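Local coordinates for cell division protein FtsI/penicillin binding protein 2 (Legionella pneumophila subsp. pneumophila ATCC 43290, PDB 4ZTK) that probably cross-links peptidoglycan peptides as a D,D-transpeptidase of the penicillin-binding protein family, acting in cell division, at residues Q144-G147 against V148-R152; I185-I189 against E190-K194; A238-G242 against V243-G247. One frame throughout, in Å; residues are numbered along the deposited sequence.

Contact 1: Q144-G147 against V148-R152; sequences QEAG and VPVIR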
loop_
_atom_site.group_PDB
_atom_site.type_symbol
_atom_site.label_atom_id
_atom_site.label_comp_id
_atom_site.label_asym_id
_atom_site.label_seq_id
_atom_site.Cartn_x
_atom_site.Cartn_y
_atom_site.Cartn_z
ATOM N N GLN A 144 -4.921 12.030 15.449
ATOM C CA GLN A 144 -4.792 13.167 16.352
ATOM C C GLN A 144 -4.991 12.774 17.810
ATOM O O GLN A 144 -4.326 13.307 18.698
ATOM C CB GLN A 144 -5.756 14.289 15.961
ATOM C CG GLN A 144 -5.400 14.939 14.637
ATOM C CD GLN A 144 -6.437 15.932 14.177
ATOM O OE1 GLN A 144 -7.616 15.817 14.507
ATOM N NE2 GLN A 144 -6.004 16.923 13.406
ATOM N N GLU A 145 -5.902 11.840 18.055
ATOM C CA GLU A 145 -6.154 11.388 19.417
ATOM C C GLU A 145 -5.034 10.484 19.940
ATOM O O GLU A 145 -4.780 10.441 21.139
ATOM C CB GLU A 145 -7.519 10.705 19.514
ATOM C CG GLU A 145 -8.677 11.665 19.232
ATOM C CD GLU A 145 -10.042 11.027 19.398
ATOM O OE1 GLU A 145 -10.104 9.824 19.726
ATOM O OE2 GLU A 145 -11.055 11.734 19.201
ATOM N N ALA A 146 -4.357 9.780 19.035
ATOM C CA ALA A 146 -3.244 8.916 19.419
ATOM C C ALA A 146 -2.064 9.757 19.892
ATOM O O ALA A 146 -1.396 9.414 20.867
ATOM C CB ALA A 146 -2.831 8.018 18.251
ATOM N N GLY A 147 -1.813 10.860 19.196
ATOM C CA GLY A 147 -0.780 11.793 19.607
ATOM C C GLY A 147 0.505 11.644 18.822
ATOM O O GLY A 147 0.798 10.579 18.278
ATOM N N VAL A 148 1.280 12.720 18.775
ATOM C CA VAL A 148 2.527 12.748 18.019
ATOM C C VAL A 148 3.565 11.684 18.423
ATOM O O VAL A 148 4.126 11.023 17.547
ATOM C CB VAL A 148 3.150 14.165 18.012
ATOM C CG1 VAL A 148 4.557 14.143 17.427
ATOM C CG2 VAL A 148 2.255 15.116 17.235
ATOM N N PRO A 149 3.825 11.507 19.737
ATOM C CA PRO A 149 4.813 10.481 20.097
ATOM C C PRO A 149 4.403 9.080 19.641
ATOM O O PRO A 149 5.233 8.349 19.102
ATOM C CB PRO A 149 4.843 10.545 21.627
ATOM C CG PRO A 149 4.422 11.931 21.949
ATOM C CD PRO A 149 3.385 12.271 20.921
ATOM N N VAL A 150 3.138 8.722 19.842
ATOM C CA VAL A 150 2.656 7.393 19.478
ATOM C C VAL A 150 2.742 7.162 17.975
ATOM O O VAL A 150 3.269 6.139 17.520
ATOM C CB VAL A 150 1.205 7.167 19.955
ATOM C CG1 VAL A 150 0.650 5.868 19.385
ATOM C CG2 VAL A 150 1.141 7.162 21.478
ATOM N N ILE A 151 2.231 8.118 17.205
ATOM C CA ILE A 151 2.172 7.974 15.752
ATOM C C ILE A 151 3.556 8.025 15.093
ATOM O O ILE A 151 3.881 7.183 14.262
ATOM C CB ILE A 151 1.238 9.022 15.113
ATOM C CG1 ILE A 151 -0.213 8.770 15.534
ATOM C CG2 ILE A 151 1.356 8.993 13.591
ATOM C CD1 ILE A 151 -0.788 7.439 15.035
ATOM N N ARG A 152 4.370 9.011 15.459
ATOM C CA ARG A 152 5.694 9.136 14.854
ATOM C C ARG A 152 6.587 7.932 15.160
ATOM O O ARG A 152 7.254 7.410 14.272
ATOM C CB ARG A 152 6.386 10.426 15.292
ATOM C CG ARG A 152 5.851 11.680 14.630
ATOM C CD ARG A 152 6.828 12.834 14.814
ATOM N NE ARG A 152 8.100 12.565 14.152
ATOM C CZ ARG A 152 9.188 13.314 14.287
ATOM N NH1 ARG A 152 9.166 14.384 15.069
ATOM N NH2 ARG A 152 10.302 12.987 13.646
#
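Ala146 and Ile151 meet across a sharp break between two helices: the CB of Ala146 lies 3.8 Å from Ile151 CG1, and the CD1 beyond it is almost as near. Both torsions of Ile151 fold this branch back over the break. With chi1 at -67°, CG1 stands beside the backbone N, and chi2 near -64° bends CD1 over the methyl of Ala146, which is small enough to let the helix ends come close. In Val150 it is CG2 that touches: with CG1 anti to the backbone N, CG2 stands beside that N, 3.4 Å from the carbonyl O of Ala146.

The joint itself is Gly147, the first residue past the end of helix 136-146 and the N-cap of the next. Its positive phi of 101° suits a residue with no CB to press on the carbonyl oxygen of Ala146. Its own carbonyl turns into the new helix, where Ile151 N donates to Gly147 O at 3.0 Å in a nearly straight bond. Pro149 fits the first turn, where a missing N-H costs no helical bond; its CD rests 3.6 Å from Gly147 C.

Gln144 NE2 bonds to Asp173 O, and Arg152 makes a cation-pi contact with Trp166 in the neighbouring loop. Helix 136-146 thus passes directly into helix 148-157 near the protein surface. Ile151 faces inward onto Leu176 of helix 172-181 and Ile86 and Ala89 of helix 83-92, while Val148 also packs on Leu176.

Contact 2: I185-I189 against E190-K194; sequences IPVTI and ESLIK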
loop_
_atom_site.group_PDB
_atom_site.type_symbol
_atom_site.label_atom_id
_atom_site.label_comp_id
_atom_site.label_asym_id
_atom_site.label_seq_id
_atom_site.Cartn_x
_atom_site.Cartn_y
_atom_site.Cartn_z
ATOM N N ILE A 185 4.620 12.159 3.969
ATOM C CA ILE A 185 5.460 10.984 4.161
ATOM C C ILE A 185 6.038 10.492 2.835
ATOM O O ILE A 185 5.307 9.995 1.986
ATOM C CB ILE A 185 4.675 9.841 4.839
ATOM C CG1 ILE A 185 4.008 10.334 6.129
ATOM C CG2 ILE A 185 5.587 8.663 5.130
ATOM C CD1 ILE A 185 3.109 9.311 6.796
ATOM N N PRO A 186 7.358 10.638 2.655
ATOM C CA PRO A 186 8.032 10.137 1.452
ATOM C C PRO A 186 8.252 8.626 1.517
ATOM O O PRO A 186 8.843 8.133 2.479
ATOM C CB PRO A 186 9.379 10.864 1.483
ATOM C CG PRO A 186 9.643 11.091 2.941
ATOM C CD PRO A 186 8.294 11.302 3.583
ATOM N N VAL A 187 7.762 7.901 0.515
ATOM C CA VAL A 187 8.027 6.471 0.407
ATOM C C VAL A 187 8.571 6.126 -0.977
ATOM O O VAL A 187 8.508 6.931 -1.903
ATOM C CB VAL A 187 6.765 5.602 0.696
ATOM C CG1 VAL A 187 6.215 5.884 2.086
ATOM C CG2 VAL A 187 5.686 5.815 -0.369
ATOM N N THR A 188 9.132 4.931 -1.098
ATOM C CA THR A 188 9.445 4.360 -2.397
ATOM C C THR A 188 8.646 3.074 -2.506
ATOM O O THR A 188 8.026 2.644 -1.531
ATOM C CB THR A 188 10.943 4.032 -2.543
ATOM O OG1 THR A 188 11.325 3.084 -1.539
ATOM C CG2 THR A 188 11.794 5.292 -2.403
ATOM N N ILE A 189 8.640 2.467 -3.686
ATOM C CA ILE A 189 7.969 1.186 -3.869
ATOM C C ILE A 189 8.550 0.177 -2.882
ATOM O O ILE A 189 7.815 -0.529 -2.196
ATOM C CB ILE A 189 8.139 0.655 -5.309
ATOM C CG1 ILE A 189 7.433 1.577 -6.302
ATOM C CG2 ILE A 189 7.590 -0.751 -5.423
ATOM C CD1 ILE A 189 5.947 1.708 -6.046
ATOM N N GLU A 190 9.876 0.151 -2.795
ATOM C CA GLU A 190 10.584 -0.757 -1.894
ATOM C C GLU A 190 10.245 -0.554 -0.413
ATOM O O GLU A 190 10.011 -1.519 0.312
ATOM C CB GLU A 190 12.098 -0.642 -2.097
ATOM C CG GLU A 190 12.909 -1.636 -1.272
ATOM C CD GLU A 190 14.395 -1.614 -1.605
ATOM O OE1 GLU A 190 15.036 -2.687 -1.550
ATOM O OE2 GLU A 190 14.924 -0.526 -1.918
ATOM N N SER A 191 10.230 0.692 0.047
ATOM C CA SER A 191 9.998 0.934 1.468
ATOM C C SER A 191 8.542 0.653 1.820
ATOM O O SER A 191 8.246 0.104 2.880
ATOM C CB SER A 191 10.395 2.359 1.868
ATOM O OG SER A 191 9.426 3.308 1.452
ATOM N N LEU A 192 7.633 1.008 0.916
ATOM C CA LEU A 192 6.209 0.824 1.174
ATOM C C LEU A 192 5.818 -0.653 1.244
ATOM O O LEU A 192 5.089 -1.069 2.149
ATOM C CB LEU A 192 5.359 1.565 0.137
ATOM C CG LEU A 192 3.845 1.548 0.391
ATOM C CD1 LEU A 192 3.500 2.097 1.786
ATOM C CD2 LEU A 192 3.092 2.318 -0.696
ATOM N N ILE A 193 6.310 -1.452 0.301
ATOM C CA ILE A 193 5.970 -2.870 0.297
ATOM C C ILE A 193 6.618 -3.587 1.485
ATOM O O ILE A 193 6.072 -4.562 2.012
ATOM C CB ILE A 193 6.308 -3.560 -1.058
ATOM C CG1 ILE A 193 5.597 -4.915 -1.165
ATOM C CG2 ILE A 193 7.817 -3.708 -1.243
ATOM C CD1 ILE A 193 5.777 -5.614 -2.513
ATOM N N LYS A 194 7.769 -3.090 1.928
ATOM C CA LYS A 194 8.423 -3.674 3.094
ATOM C C LYS A 194 7.616 -3.396 4.363
ATOM O O LYS A 194 7.552 -4.235 5.264
ATOM C CB LYS A 194 9.868 -3.177 3.231
ATOM C CG LYS A 194 10.842 -3.859 2.268
ATOM C CD LYS A 194 12.253 -3.300 2.403
ATOM C CE LYS A 194 13.220 -3.993 1.450
ATOM N NZ LYS A 194 13.533 -5.394 1.861
#
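A capping box opens helix 189-200, with Thr188 as N-cap and Ser191, three residues on, closing the box. Each residue's hydroxyl oxygen accepts from the other's backbone N-H. Ser191 N donates to Thr188 OG1 at 3.1 Å, and Thr188 N donates in return to Ser191 OG at 3.0 Å, the latter bond close to straight at 170°. The torsions make this reciprocity possible: both hydroxyls sit between their own backbone N and carbonyl carbon (chi1 60° in Thr188, 77° in Ser191), which turns Thr188 OG1 forward to the N-H of Ser191 and Ser191 OG back to that of Thr188. Threonine and serine suit these places because their oxygens lie one bond from CB and reach a main-chain N-H without a long arm. The cap supplies an acceptor to a first-turn N-H that has no helical carbonyl before it.

Regular helical bonding begins at once behind the box: Leu192 N donates to Thr188 O at 3.0 Å, and Ile193 N to Ile189 O at 3.1 Å. Glu190 carries its carboxylate outward on an extended chain, and its OE1 receives Asp16 N. On the inner face Ile189 and Ile193 lie against the five-stranded sheet, touching Ala47 of strand 43-49; Ile189 also meets Val279, and Ile193 meets Val275, both of strand 274-281. Branched and apolar, these two fill the helix-sheet interface, and Leu192 adds a contact with Leu277.

Val187, just before the cap, packs against Phe76 and flanks the box from the loop side. Its CG2 stands 4.3 Å from Leu192 CB, while its CB approaches Ser191 OG to 3.6 Å.

Contact 3: A238-G242 against V243-G247; sequences AVIPG and VSVAG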
loop_
_atom_site.group_PDB
_atom_site.type_symbol
_atom_site.label_atom_id
_atom_site.label_comp_id
_atom_site.label_asym_id
_atom_site.label_seq_id
_atom_site.Cartn_x
_atom_site.Cartn_y
_atom_site.Cartn_z
ATOM N N ALA A 238 -10.419 -6.713 -5.775
ATOM C CA ALA A 238 -9.318 -7.620 -5.465
ATOM C C ALA A 238 -9.802 -8.951 -4.896
ATOM O O ALA A 238 -8.992 -9.819 -4.567
ATOM C CB ALA A 238 -8.336 -6.959 -4.501
ATOM N N VAL A 239 -11.117 -9.115 -4.779
ATOM C CA VAL A 239 -11.686 -10.334 -4.209
ATOM C C VAL A 239 -11.371 -11.572 -5.046
ATOM O O VAL A 239 -11.527 -11.557 -6.262
ATOM C CB VAL A 239 -13.212 -10.219 -4.037
ATOM C CG1 VAL A 239 -13.840 -11.596 -3.814
ATOM C CG2 VAL A 239 -13.550 -9.277 -2.890
ATOM N N ILE A 240 -10.921 -12.637 -4.387
ATOM C CA ILE A 240 -10.729 -13.928 -5.047
ATOM C C ILE A 240 -11.482 -15.005 -4.284
ATOM O O ILE A 240 -11.123 -15.330 -3.156
ATOM C CB ILE A 240 -9.250 -14.333 -5.095
ATOM C CG1 ILE A 240 -8.422 -13.286 -5.841
ATOM C CG2 ILE A 240 -9.098 -15.704 -5.731
ATOM C CD1 ILE A 240 -6.921 -13.491 -5.695
ATOM N N PRO A 241 -12.539 -15.558 -4.895
ATOM C CA PRO A 241 -13.336 -16.611 -4.261
ATOM C C PRO A 241 -12.471 -17.750 -3.732
ATOM O O PRO A 241 -11.691 -18.339 -4.481
ATOM C CB PRO A 241 -14.218 -17.107 -5.408
ATOM C CG PRO A 241 -14.390 -15.905 -6.270
ATOM C CD PRO A 241 -13.071 -15.188 -6.219
ATOM N N GLY A 242 -12.599 -18.032 -2.441
ATOM C CA GLY A 242 -11.895 -19.143 -1.828
ATOM C C GLY A 242 -10.502 -18.786 -1.347
ATOM O O GLY A 242 -9.793 -19.628 -0.795
ATOM N N VAL A 243 -10.100 -17.539 -1.570
ATOM C CA VAL A 243 -8.788 -17.069 -1.134
ATOM C C VAL A 243 -8.928 -15.722 -0.430
ATOM O O VAL A 243 -9.306 -14.728 -1.048
ATOM C CB VAL A 243 -7.813 -16.922 -2.318
ATOM C CG1 VAL A 243 -6.435 -16.555 -1.817
ATOM C CG2 VAL A 243 -7.752 -18.212 -3.139
ATOM N N SER A 244 -8.633 -15.687 0.864
ATOM C CA SER A 244 -8.761 -14.446 1.617
ATOM C C SER A 244 -7.674 -13.453 1.214
ATOM O O SER A 244 -6.486 -13.774 1.210
ATOM C CB SER A 244 -8.731 -14.706 3.123
ATOM O OG SER A 244 -7.479 -15.229 3.523
ATOM N N VAL A 245 -8.098 -12.248 0.858
ATOM C CA VAL A 245 -7.177 -11.216 0.407
ATOM C C VAL A 245 -7.221 -10.028 1.361
ATOM O O VAL A 245 -8.296 -9.544 1.720
ATOM C CB VAL A 245 -7.531 -10.733 -1.017
ATOM C CG1 VAL A 245 -6.518 -9.722 -1.500
ATOM C CG2 VAL A 245 -7.611 -11.912 -1.982
ATOM N N ALA A 246 -6.043 -9.573 1.776
ATOM C CA ALA A 246 -5.928 -8.390 2.620
ATOM C C ALA A 246 -5.295 -7.287 1.794
ATOM O O ALA A 246 -4.269 -7.508 1.155
ATOM C CB ALA A 246 -5.067 -8.693 3.832
ATOM N N GLY A 247 -5.897 -6.103 1.797
ATOM C CA GLY A 247 -5.339 -4.999 1.042
ATOM C C GLY A 247 -5.966 -3.640 1.283
ATOM O O GLY A 247 -7.056 -3.527 1.847
HETATM O O HOH W 1 -10.857 -12.629 -1.479
#
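Ile240 to Val243 form a type II beta turn, closed by Val243 N donating to Ile240 O at 2.9 Å. Proline and glycine fill the two corner positions: the ring of Pro241 suits the phi of -51°, and Gly242 takes the positive phi of 87° with no CB to meet the preceding carbonyl. A water ties the two arms together, accepting from Ile240 N and donating to Val243 O at 2.6 Å.

Flanking the corner, Ile240 and Val243 lie side by side and point the same way, Ile240 CG2 being 3.8 Å from Val243 CB. Val245 crosses Ile240 at about a right angle; its CG2, standing beside the backbone N (chi1 -177°), meets Ile240 CD1 at 4.1 Å and Ala238 O at 3.6 Å. The branched apolar chains fill the inner side, where Ile240 packs on Ala307 and Met308 of helix 295-310 and Val245 on Phe303.

Such a Pro-Gly type II turn reverses the chain here before strand 246-253, at one edge of the sheet, which carries a Lys-Thr-Gly sequence that is probably the KTG motif of penicillin-binding proteins.

Along the chain the three contacts come in series, 144-152, then 185-194, then 238-247, all within the transpeptidase domain. Contact 1 lies at the surface among helices, its centre about 21 Å from that of contact 2 and about 32 Å from that of contact 3, and no pair touches. Contact 2 is the most central of the three and begins a helix that packs on the five-stranded antiparallel sheet; contact 3, about 23 Å from it between centres, leads into strand 246-253 at one edge of that same sheet. Contacts 2 and 3 therefore share the sheet, while contact 1 belongs to the helical region, the two parts expected of this beta-lactamase-related fold.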